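Long-range contact in ketol-acid reductoisomerase (NAD(+)) (uncultured archaeon GZfos26G2, PDB 4XDY), which catalyses the magnesium-dependent alkyl migration and NADH-dependent reduction of (S)-2-acetolactate to (R)-2,3-dihydroxy-isovalerate in branched-chain amino acid biosynthesis: residues I13-G25 and L35-T47. Numbering follows the deposited sequence.
Sequences ILRDKTIAVMGYG and LKDSGINVVIGET. With NAI (1,4-dihydronicotinamide adenine dinucleotide), chain E.
Ile44 CD1 bridges Val21 and Tyr24 on one face of a parallel strand pair, lying 3.8 Å from Tyr24 CD1, where side chain and ring meet obliquely. Ile44 CG1 stands anti to the carbonyl carbon (chi1 -52°), and the further bend at chi2 (-58°) turns CD1 toward Val21 CB. Farther along this face Val21 CG2 meets Val42 CG1, and Ile19 CG1 packs 3.7 Å from Ile40 CG2. On the other face Ala20 CB touches Val43 CG2, while the bent Met22 chain lays SD 3.7 Å from Gly45 CA, where a CB on Gly45 would clash. Between the faces, backbone bonds alternate from Ile19 N to Asn41 O through to Gly23 N to Gly45 O. At one end Thr18 OG1 donates to Asn41 OD1 (2.8 Å), in the carbonyl plane on a lone pair. At the other, Glu46 OE2 accepts from Tyr24 N at 2.8 Å. NAI O2B, a hydroxyl of the adenosine ribose, donates to the same Glu46 OE2 at 2.6 Å, while OE1 accepts from Thr47 N. With an alanine here the carboxylate is gone, and the ribose hydroxyl and Tyr24 N would probably lose the acceptor they share. This is the first beta-alpha-beta crossover of a Rossmann fold, with its glycine-rich turn and ribose-binding acidic residue; helix 26-37 links the strands, strand 80-83 flanks strand 18-22, and helices 56-63 and 71-77 pack against Tyr24 and Met22 respectively.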
ATOM      1  N   ILE A  13      19.586  13.333  27.360  1.00 27.63           N
ATOM      2  CA  ILE A  13      20.168  12.250  28.108  1.00 27.93           C
ATOM      3  C   ILE A  13      21.174  11.327  27.313  1.00 29.03           C
ATOM      4  O   ILE A  13      22.095  10.730  27.896  1.00 32.31           O
ATOM      5  CB  ILE A  13      19.134  11.386  28.845  1.00 30.17           C
ATOM      6  CG1 ILE A  13      19.837  10.580  29.935  1.00 33.56           C
ATOM      7  CG2 ILE A  13      18.361  10.442  27.881  1.00 32.15           C
ATOM      8  CD1 ILE A  13      18.900   9.919  30.892  1.00 33.46           C
ATOM      9  N   LEU A  14      20.914  11.167  26.020  1.00 30.52           N
ATOM     10  CA  LEU A  14      21.742  10.276  25.157  1.00 31.96           C
ATOM     11  C   LEU A  14      23.111  10.857  24.832  1.00 36.01           C
ATOM     12  O   LEU A  14      23.997  10.113  24.378  1.00 36.45           O
ATOM     13  CB  LEU A  14      21.021   9.962  23.857  1.00 36.02           C
ATOM     14  CG  LEU A  14      19.724   9.180  23.998  1.00 34.37           C
ATOM     15  CD1 LEU A  14      19.208   8.816  22.609  1.00 36.58           C
ATOM     16  CD2 LEU A  14      19.909   7.939  24.840  1.00 33.04           C
ATOM     17  N   ARG A  15      23.269  12.161  25.063  1.00 36.47           N
ATOM     18  CA  ARG A  15      24.582  12.849  24.986  1.00 42.78           C
ATOM     19  C   ARG A  15      25.753  12.065  25.579  1.00 40.92           C
ATOM     20  O   ARG A  15      26.792  11.997  25.019  1.00 48.73           O
ATOM     21  CB  ARG A  15      24.502  14.228  25.681  1.00 45.99           C
ATOM     22  N   ASP A  16      25.649  11.468  26.720  1.00 42.94           N
ATOM     23  CA  ASP A  16      26.856  10.740  27.171  1.00 52.65           C
ATOM     24  C   ASP A  16      26.482   9.261  27.361  1.00 56.11           C
ATOM     25  O   ASP A  16      26.832   8.612  28.357  1.00 49.10           O
ATOM     26  CB  ASP A  16      27.374  11.359  28.450  1.00 61.85           C
ATOM     27  CG  ASP A  16      26.245  11.823  29.320  1.00 68.75           C
ATOM     28  OD1 ASP A  16      25.174  11.158  29.270  1.00 69.53           O
ATOM     29  OD2 ASP A  16      26.390  12.869  29.981  1.00 71.04           O
ATOM     30  N   LYS A  17      25.732   8.727  26.407  1.00 41.19           N
ATOM     31  CA  LYS A  17      25.444   7.321  26.491  1.00 41.23           C
ATOM     32  C   LYS A  17      25.873   6.694  25.165  1.00 33.23           C
ATOM     33  O   LYS A  17      25.767   7.311  24.107  1.00 39.18           O
ATOM     34  CB  LYS A  17      23.971   7.097  26.800  1.00 37.12           C
ATOM     35  CG  LYS A  17      23.739   7.108  28.284  1.00 42.41           C
ATOM     36  CD  LYS A  17      22.298   7.031  28.638  1.00 39.74           C
ATOM     37  CE  LYS A  17      22.116   7.220  30.134  1.00 36.12           C
ATOM     38  NZ  LYS A  17      22.440   6.037  30.947  1.00 35.46           N
ATOM     39  N   THR A  18      26.383   5.489  25.286  1.00 31.86           N
ATOM     40  CA  THR A  18      26.673   4.644  24.135  1.00 28.85           C
ATOM     41  C   THR A  18      25.555   3.573  24.025  1.00 25.41           C
ATOM     42  O   THR A  18      25.202   2.911  25.021  1.00 27.40           O
ATOM     43  CB  THR A  18      28.025   3.969  24.364  1.00 30.78           C
ATOM     44  OG1 THR A  18      29.019   5.007  24.340  1.00 34.74           O
ATOM     45  CG2 THR A  18      28.319   2.926  23.267  1.00 28.91           C
ATOM     46  N   ILE A  19      25.060   3.449  22.820  1.00 27.56           N
ATOM     47  CA  ILE A  19      24.061   2.412  22.487  1.00 26.65           C
ATOM     48  C   ILE A  19      24.777   1.282  21.734  1.00 22.31           C
ATOM     49  O   ILE A  19      25.356   1.529  20.627  1.00 24.68           O
ATOM     50  CB  ILE A  19      22.967   2.949  21.529  1.00 25.94           C
ATOM     51  CG1 ILE A  19      22.443   4.350  21.900  1.00 31.09           C
ATOM     52  CG2 ILE A  19      21.867   1.848  21.318  1.00 26.08           C
ATOM     53  CD1 ILE A  19      21.867   4.386  23.235  1.00 33.43           C
ATOM     54  N   ALA A  20      24.721   0.101  22.303  1.00 23.13           N
ATOM     55  CA  ALA A  20      25.189  -1.122  21.650  1.00 24.97           C
ATOM     56  C   ALA A  20      24.012  -1.761  20.921  1.00 23.08           C
ATOM     57  O   ALA A  20      23.093  -2.245  21.564  1.00 24.86           O
ATOM     58  CB  ALA A  20      25.752  -2.078  22.660  1.00 25.16           C
ATOM     59  N   VAL A  21      24.050  -1.695  19.610  1.00 21.87           N
ATOM     60  CA  VAL A  21      22.980  -2.297  18.763  1.00 23.27           C
ATOM     61  C   VAL A  21      23.410  -3.702  18.409  1.00 23.27           C
ATOM     62  O   VAL A  21      24.402  -3.863  17.687  1.00 23.90           O
ATOM     63  CB  VAL A  21      22.704  -1.462  17.528  1.00 23.40           C
ATOM     64  CG1 VAL A  21      21.760  -2.201  16.561  1.00 25.10           C
ATOM     65  CG2 VAL A  21      22.115  -0.091  17.911  1.00 28.15           C
ATOM     66  N   MET A  22      22.697  -4.694  18.954  1.00 22.21           N
ATOM     67  CA  MET A  22      22.956  -6.094  18.696  1.00 23.40           C
ATOM     68  C   MET A  22      22.153  -6.568  17.469  1.00 22.02           C
ATOM     69  O   MET A  22      20.944  -6.639  17.523  1.00 20.92           O
ATOM     70  CB  MET A  22      22.626  -6.943  19.884  1.00 22.31           C
ATOM     71  CG  MET A  22      23.125  -6.414  21.250  1.00 27.89           C
ATOM     72  SD  MET A  22      24.918  -6.196  21.163  1.00 26.46           S
ATOM     73  CE  MET A  22      25.266  -6.243  22.917  1.00 28.96           C
ATOM     74  N   GLY A  23      22.848  -7.001  16.435  1.00 22.03           N
ATOM     75  CA  GLY A  23      22.221  -7.350  15.147  1.00 22.21           C
ATOM     76  C   GLY A  23      22.102  -6.244  14.188  1.00 21.85           C
ATOM     77  O   GLY A  23      21.345  -5.313  14.422  1.00 25.73           O
ATOM     78  N   TYR A  24      22.778  -6.312  13.042  1.00 22.25           N
ATOM     79  CA  TYR A  24      22.693  -5.307  12.055  1.00 22.30           C
ATOM     80  C   TYR A  24      21.882  -5.768  10.865  1.00 23.19           C
ATOM     81  O   TYR A  24      22.411  -5.755   9.765  1.00 24.63           O
ATOM     82  CB  TYR A  24      24.136  -4.901  11.584  1.00 23.88           C
ATOM     83  CG  TYR A  24      24.333  -3.628  10.839  1.00 22.22           C
ATOM     84  CD1 TYR A  24      24.353  -2.403  11.481  1.00 21.92           C
ATOM     85  CD2 TYR A  24      24.616  -3.628   9.479  1.00 23.21           C
ATOM     86  CE1 TYR A  24      24.560  -1.222  10.817  1.00 23.72           C
ATOM     87  CE2 TYR A  24      24.837  -2.438   8.782  1.00 25.78           C
ATOM     88  CZ  TYR A  24      24.855  -1.217   9.470  1.00 25.97           C
ATOM     89  OH  TYR A  24      25.034  -0.013   8.842  1.00 25.03           O
ATOM     90  N   GLY A  25      20.588  -6.074  11.055  1.00 23.95           N
ATOM     91  CA  GLY A  25      19.684  -6.510  10.008  1.00 24.14           C
ATOM     92  C   GLY A  25      18.673  -5.413   9.726  1.00 23.52           C
ATOM     93  O   GLY A  25      19.020  -4.237   9.724  1.00 21.50           O
ATOM     94  N   LEU A  35      20.449   6.727  14.539  1.00 24.44           N
ATOM     95  CA  LEU A  35      21.049   7.142  15.779  1.00 26.25           C
ATOM     96  C   LEU A  35      22.421   7.830  15.504  1.00 27.48           C
ATOM     97  O   LEU A  35      22.687   8.929  16.007  1.00 27.28           O
ATOM     98  CB  LEU A  35      21.253   5.997  16.719  1.00 24.65           C
ATOM     99  CG  LEU A  35      19.977   5.472  17.433  1.00 27.20           C
ATOM    100  CD1 LEU A  35      20.275   4.092  18.066  1.00 24.48           C
ATOM    101  CD2 LEU A  35      19.460   6.409  18.497  1.00 25.07           C
ATOM    102  N   LYS A  36      23.224   7.179  14.688  1.00 29.24           N
ATOM    103  CA  LYS A  36      24.549   7.764  14.342  1.00 31.84           C
ATOM    104  C   LYS A  36      24.416   9.133  13.620  1.00 31.25           C
ATOM    105  O   LYS A  36      25.070  10.105  13.983  1.00 33.54           O
ATOM    106  CB  LYS A  36      25.391   6.765  13.582  1.00 35.45           C
ATOM    107  CG  LYS A  36      26.762   7.405  13.219  1.00 39.23           C
ATOM    108  CD  LYS A  36      27.809   6.434  12.700  1.00 43.67           C
ATOM    109  CE  LYS A  36      27.596   5.957  11.263  1.00 44.65           C
ATOM    110  NZ  LYS A  36      27.738   6.934  10.132  1.00 45.97           N
ATOM    111  N   ASP A  37      23.474   9.245  12.700  1.00 31.15           N
ATOM    112  CA  ASP A  37      23.185  10.461  11.980  1.00 29.72           C
ATOM    113  C   ASP A  37      22.697  11.586  12.883  1.00 32.25           C
ATOM    114  O   ASP A  37      22.923  12.722  12.548  1.00 29.88           O
ATOM    115  CB  ASP A  37      22.127  10.268  10.858  1.00 31.58           C
ATOM    116  CG  ASP A  37      22.651   9.541   9.619  1.00 34.75           C
ATOM    117  OD1 ASP A  37      23.830   9.156   9.584  1.00 32.50           O
ATOM    118  OD2 ASP A  37      21.824   9.302   8.689  1.00 31.67           O
ATOM    119  N   SER A  38      22.049  11.272  14.020  1.00 27.06           N
ATOM    120  CA  SER A  38      21.583  12.214  15.004  1.00 29.24           C
ATOM    121  C   SER A  38      22.653  12.509  16.048  1.00 31.28           C
ATOM    122  O   SER A  38      22.376  13.225  16.969  1.00 32.06           O
ATOM    123  CB  SER A  38      20.317  11.642  15.683  1.00 27.26           C
ATOM    124  OG  SER A  38      19.272  11.756  14.735  1.00 26.71           O
ATOM    125  N   GLY A  39      23.857  11.972  15.897  1.00 30.97           N
ATOM    126  CA  GLY A  39      24.942  12.333  16.770  1.00 29.78           C
ATOM    127  C   GLY A  39      25.055  11.452  17.950  1.00 32.33           C
ATOM    128  O   GLY A  39      25.814  11.761  18.839  1.00 29.33           O
ATOM    129  N   ILE A  40      24.374  10.293  17.987  1.00 28.78           N
ATOM    130  CA  ILE A  40      24.497   9.399  19.159  1.00 28.07           C
ATOM    131  C   ILE A  40      25.634   8.434  18.941  1.00 27.05           C
ATOM    132  O   ILE A  40      25.864   8.008  17.826  1.00 33.01           O
ATOM    133  CB  ILE A  40      23.145   8.628  19.452  1.00 28.14           C
ATOM    134  CG1 ILE A  40      21.942   9.615  19.489  1.00 30.67           C
ATOM    135  CG2 ILE A  40      23.264   7.690  20.659  1.00 30.78           C
ATOM    136  CD1 ILE A  40      22.133  10.932  20.253  1.00 32.73           C
ATOM    137  N   ASN A  41      26.326   8.101  20.005  1.00 26.59           N
ATOM    138  CA  ASN A  41      27.428   7.169  19.956  1.00 29.32           C
ATOM    139  C   ASN A  41      26.888   5.730  19.880  1.00 30.77           C
ATOM    140  O   ASN A  41      26.236   5.258  20.815  1.00 30.04           O
ATOM    141  CB  ASN A  41      28.356   7.306  21.194  1.00 32.88           C
ATOM    142  CG  ASN A  41      29.688   6.525  21.043  1.00 38.28           C
ATOM    143  OD1 ASN A  41      30.159   5.829  21.962  1.00 43.82           O
ATOM    144  ND2 ASN A  41      30.319   6.684  19.882  1.00 41.76           N
ATOM    145  N   VAL A  42      27.178   5.018  18.780  1.00 27.78           N
ATOM    146  CA  VAL A  42      26.689   3.631  18.607  1.00 28.49           C
ATOM    147  C   VAL A  42      27.807   2.647  18.394  1.00 28.81           C
ATOM    148  O   VAL A  42      28.737   2.934  17.608  1.00 35.59           O
ATOM    149  CB  VAL A  42      25.755   3.528  17.370  1.00 29.16           C
ATOM    150  CG1 VAL A  42      25.286   2.070  17.156  1.00 29.01           C
ATOM    151  CG2 VAL A  42      24.582   4.480  17.517  1.00 29.21           C
ATOM    152  N   VAL A  43      27.709   1.471  19.003  1.00 24.32           N
ATOM    153  CA  VAL A  43      28.578   0.368  18.620  1.00 29.71           C
ATOM    154  C   VAL A  43      27.716  -0.800  18.196  1.00 30.04           C
ATOM    155  O   VAL A  43      26.563  -0.895  18.688  1.00 27.71           O
ATOM    156  CB  VAL A  43      29.594  -0.013  19.706  1.00 32.21           C
ATOM    157  CG1 VAL A  43      30.409   1.246  20.040  1.00 39.71           C
ATOM    158  CG2 VAL A  43      28.947  -0.591  20.934  1.00 31.83           C
ATOM    159  N   ILE A  44      28.194  -1.522  17.185  1.00 25.58           N
ATOM    160  CA  ILE A  44      27.494  -2.751  16.695  1.00 26.54           C
ATOM    161  C   ILE A  44      28.035  -3.973  17.359  1.00 27.23           C
ATOM    162  O   ILE A  44      29.252  -4.228  17.337  1.00 30.07           O
ATOM    163  CB  ILE A  44      27.563  -2.897  15.174  1.00 23.54           C
ATOM    164  CG1 ILE A  44      27.103  -1.617  14.486  1.00 26.11           C
ATOM    165  CG2 ILE A  44      26.740  -4.110  14.716  1.00 26.30           C
ATOM    166  CD1 ILE A  44      25.660  -1.175  14.862  1.00 26.23           C
ATOM    167  N   GLY A  45      27.145  -4.748  17.942  1.00 23.38           N
ATOM    168  CA  GLY A  45      27.406  -6.130  18.376  1.00 24.01           C
ATOM    169  C   GLY A  45      26.935  -7.076  17.262  1.00 28.59           C
ATOM    170  O   GLY A  45      25.758  -7.082  16.900  1.00 24.82           O
ATOM    171  N   GLU A  46      27.869  -7.862  16.701  1.00 27.40           N
ATOM    172  CA  GLU A  46      27.525  -8.817  15.649  1.00 26.55           C
ATOM    173  C   GLU A  46      28.375 -10.039  15.771  1.00 31.02           C
ATOM    174  O   GLU A  46      29.190 -10.128  16.699  1.00 27.16           O
ATOM    175  CB  GLU A  46      27.618  -8.176  14.258  1.00 27.48           C
ATOM    176  CG  GLU A  46      26.264  -7.818  13.650  1.00 25.44           C
ATOM    177  CD  GLU A  46      25.368  -8.996  13.228  1.00 26.28           C
ATOM    178  OE1 GLU A  46      25.720 -10.149  13.480  1.00 26.11           O
ATOM    179  OE2 GLU A  46      24.199  -8.737  12.746  1.00 25.22           O
ATOM    180  N   THR A  47      28.082 -11.018  14.909  1.00 30.00           N
ATOM    181  CA  THR A  47      28.782 -12.268  14.873  1.00 31.02           C
ATOM    182  C   THR A  47      29.442 -12.426  13.486  1.00 36.34           C
ATOM    183  O   THR A  47      28.786 -12.360  12.452  1.00 30.24           O
ATOM    184  CB  THR A  47      27.830 -13.429  15.138  1.00 32.81           C
ATOM    185  OG1 THR A  47      27.115 -13.192  16.366  1.00 27.67           O
ATOM    186  CG2 THR A  47      28.628 -14.744  15.266  1.00 35.19           C
TER
HETATM  187  PA  NAI E 403      17.096  -9.774  11.456  1.00 22.31           P
HETATM  188  O1A NAI E 403      16.361 -11.087  11.144  1.00 23.40           O
HETATM  189  O2A NAI E 403      17.301  -8.780  10.398  1.00 22.92           O
HETATM  190  O5B NAI E 403      18.417 -10.216  12.266  1.00 24.26           O
HETATM  191  C5B NAI E 403      19.417  -9.219  12.621  1.00 24.35           C
HETATM  192  C4B NAI E 403      20.831  -9.839  12.399  1.00 25.09           C
HETATM  193  O4B NAI E 403      20.943 -10.871  13.372  1.00 24.90           O
HETATM  194  C3B NAI E 403      21.125 -10.534  11.044  1.00 23.72           C
HETATM  195  O3B NAI E 403      21.373  -9.513  10.077  1.00 25.97           O
HETATM  196  C2B NAI E 403      22.293 -11.432  11.395  1.00 27.28           C
HETATM  197  O2B NAI E 403      23.501 -10.689  11.216  1.00 26.19           O
HETATM  198  C1B NAI E 403      22.028 -11.708  12.897  1.00 29.12           C
HETATM  199  N9A NAI E 403      21.650 -13.094  13.115  1.00 27.03           N
HETATM  200  C8A NAI E 403      20.690 -13.764  12.348  1.00 27.60           C
HETATM  201  N7A NAI E 403      20.578 -15.009  12.790  1.00 26.31           N
HETATM  202  C5A NAI E 403      21.473 -15.151  13.802  1.00 26.91           C
HETATM  203  C6A NAI E 403      21.882 -16.243  14.666  1.00 26.53           C
HETATM  204  N6A NAI E 403      21.338 -17.464  14.565  1.00 31.57           N
HETATM  205  N1A NAI E 403      22.806 -16.026  15.639  1.00 29.96           N
HETATM  206  C2A NAI E 403      23.399 -14.820  15.762  1.00 27.80           C
HETATM  207  N3A NAI E 403      23.101 -13.764  15.026  1.00 26.65           N
HETATM  208  C4A NAI E 403      22.157 -13.878  14.021  1.00 26.83           C
HETATM  209  O3  NAI E 403      16.236  -9.057  12.722  1.00 22.54           O
HETATM  210  PN  NAI E 403      15.022  -7.946  12.468  1.00 23.26           P
HETATM  211  O1N NAI E 403      13.989  -8.512  11.515  1.00 23.02           O
HETATM  212  O2N NAI E 403      15.698  -6.683  12.136  1.00 19.33           O
HETATM  213  O5D NAI E 403      14.377  -8.077  13.907  1.00 21.81           O
HETATM  214  C5D NAI E 403      15.042  -7.421  15.039  1.00 22.16           C
HETATM  215  C4D NAI E 403      14.019  -7.109  16.190  1.00 21.21           C
HETATM  216  O4D NAI E 403      13.226  -6.035  15.645  1.00 21.51           O
HETATM  217  C3D NAI E 403      13.026  -8.208  16.519  1.00 20.57           C
HETATM  218  O3D NAI E 403      12.697  -8.169  17.913  1.00 19.39           O
HETATM  219  C2D NAI E 403      11.763  -7.898  15.681  1.00 20.24           C
HETATM  220  O2D NAI E 403      10.534  -8.445  16.152  1.00 19.19           O
HETATM  221  C1D NAI E 403      11.791  -6.385  15.724  1.00 23.42           C
HETATM  222  N1N NAI E 403      11.116  -5.628  14.663  1.00 20.72           N
HETATM  223  C2N NAI E 403      11.463  -5.868  13.381  1.00 23.74           C
HETATM  224  C3N NAI E 403      10.894  -5.180  12.368  1.00 20.94           C
HETATM  225  C7N NAI E 403      11.362  -5.387  11.032  1.00 23.75           C
HETATM  226  O7N NAI E 403      11.969  -6.406  10.579  1.00 27.39           O
HETATM  227  N7N NAI E 403      11.333  -4.299  10.303  1.00 20.89           N
HETATM  228  C4N NAI E 403       9.915  -4.164  12.694  1.00 24.08           C
HETATM  229  C5N NAI E 403       9.765  -3.813  14.073  1.00 24.25           C
HETATM  230  C6N NAI E 403      10.357  -4.594  15.014  1.00 22.46           C
HETATM  231  O   HOH W   1      25.863   9.394  22.501  1.00 36.70           O